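3-methyladenine dna-glycosylase (Archaeoglobus fulgidus, PDB 2JHN) is a DNA glycosylase of the AlkA type, a member of the helix-hairpin-helix (HhH-GPD) superfamily of base excision DNA repair proteins. Local coordinates at residues T213-K216 with G217-R220. The protein carries 1 engineered substitution. Residues are numbered along the deposited sequence; the frame is centred on the assembly and turned at random.
Sequences TSFK and GIGR. With NA (sodium ion), chain E.
Thr213, Phe215 and Ile218 converge their carbonyl oxygens on one sodium ion, with Thr213 O at 2.3 Å and Ile218 O at 2.5 Å, and two waters complete the five ligands of the model. Phe215 O does double duty: besides binding the metal it accepts a hydrogen bond from Ile218 N (3.2 Å, N-H...O angle 161°), closing a type II turn, with the donor lying well above the carbonyl plane. Gly217, the third residue of the turn, with phi at 116°, donates through its N to one metal-bound water (N to water oxygen 2.8 Å).

On the face away from the ion, the end of Ile218 packs against the CB of Phe215. With CG1 of Ile218 anti to its carbonyl carbon (chi1 -59°) and the chain then extended, CD1 comes within 4.0 Å of Phe215 CB, oblique to the ring. Thr213 brings its methyl, CG2, to 3.8 Å from Gly219 O, while OG1 is hydrogen-bonded to Tyr209 O, four residues back along the chain. Lys216 leads outward, its NZ meeting a bound MES molecule.

This metal-bound hairpin, with its Gly-Ile-Gly sequence, is characteristic of the helix-hairpin-helix motif, which commonly contacts the DNA backbone. It links helix 205-213 to helix 220-229, Gly219 standing at the N-cap of the latter, while Phe215 and Ile218 both rest on Leu187 of helix 182-192.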
loop_
_atom_site.group_PDB
_atom_site.type_symbol
_atom_site.label_atom_id
_atom_site.label_comp_id
_atom_site.label_asym_id
_atom_site.label_seq_id
_atom_site.Cartn_x
_atom_site.Cartn_y
_atom_site.Cartn_z
ATOM N N THR A 213 10.193 -14.832 5.331
ATOM C CA THR A 213 9.892 -16.206 4.963
ATOM C C THR A 213 10.257 -17.187 6.080
ATOM O O THR A 213 9.838 -18.342 6.031
ATOM C CB THR A 213 10.565 -16.651 3.636
ATOM O OG1 THR A 213 11.980 -16.433 3.707
ATOM C CG2 THR A 213 9.974 -15.887 2.445
ATOM N N SER A 214 10.996 -16.719 7.076
ATOM C CA SER A 214 11.315 -17.521 8.271
ATOM C C SER A 214 10.078 -17.817 9.149
ATOM O O SER A 214 10.111 -18.720 10.003
ATOM C CB SER A 214 12.453 -16.874 9.091
ATOM O OG SER A 214 11.964 -15.906 10.003
ATOM N N PHE A 215 8.997 -17.065 8.956
ATOM C CA PHE A 215 7.736 -17.364 9.627
ATOM C C PHE A 215 6.963 -18.435 8.857
ATOM O O PHE A 215 6.839 -18.360 7.639
ATOM C CB PHE A 215 6.897 -16.082 9.777
ATOM C CG PHE A 215 7.512 -15.068 10.706
ATOM C CD1 PHE A 215 7.163 -15.036 12.060
ATOM C CD2 PHE A 215 8.446 -14.152 10.235
ATOM C CE1 PHE A 215 7.743 -14.100 12.920
ATOM C CE2 PHE A 215 9.023 -13.195 11.103
ATOM C CZ PHE A 215 8.673 -13.181 12.432
ATOM N N LYS A 216 6.445 -19.445 9.561
ATOM C CA LYS A 216 5.651 -20.476 8.887
ATOM C C LYS A 216 4.303 -19.893 8.458
ATOM O O LYS A 216 3.493 -19.460 9.293
ATOM C CB LYS A 216 5.483 -21.718 9.772
ATOM C CG LYS A 216 4.655 -21.473 11.020
ATOM C CD LYS A 216 4.805 -22.587 12.087
ATOM C CE LYS A 216 4.055 -22.210 13.357
ATOM N NZ LYS A 216 4.758 -21.145 14.124
ATOM N N GLY A 217 4.085 -19.851 7.149
ATOM C CA GLY A 217 2.836 -19.341 6.600
ATOM C C GLY A 217 3.087 -18.089 5.769
ATOM O O GLY A 217 2.166 -17.568 5.115
ATOM N N ILE A 218 4.328 -17.612 5.815
ATOM C CA ILE A 218 4.780 -16.542 4.911
ATOM C C ILE A 218 5.718 -17.170 3.879
ATOM O O ILE A 218 6.823 -17.576 4.221
ATOM C CB ILE A 218 5.482 -15.396 5.635
ATOM C CG1 ILE A 218 4.539 -14.766 6.690
ATOM C CG2 ILE A 218 5.958 -14.346 4.608
ATOM C CD1 ILE A 218 5.063 -13.507 7.383
ATOM N N GLY A 219 5.277 -17.215 2.628
ATOM C CA GLY A 219 6.121 -17.745 1.545
ATOM C C GLY A 219 6.582 -16.643 0.595
ATOM O O GLY A 219 6.544 -15.426 0.949
ATOM N N ARG A 220 6.993 -17.062 -0.607
ATOM C CA ARG A 220 7.622 -16.133 -1.559
ATOM C C ARG A 220 6.689 -14.963 -1.932
ATOM O O ARG A 220 7.118 -13.812 -1.897
ATOM C CB ARG A 220 8.081 -16.867 -2.815
ATOM C CG ARG A 220 8.700 -15.953 -3.826
ATOM C CD ARG A 220 9.363 -16.752 -4.945
ATOM N NE ARG A 220 10.331 -15.884 -5.605
ATOM C CZ ARG A 220 11.119 -16.251 -6.610
ATOM N NH1 ARG A 220 11.047 -17.500 -7.102
ATOM N NH2 ARG A 220 11.981 -15.360 -7.121
HETATM NA NA NA E . 7.787 -19.344 5.609
HETATM O O HOH W 1 5.890 -20.850 5.240
HETATM O O HOH W 2 8.793 -20.458 3.579
#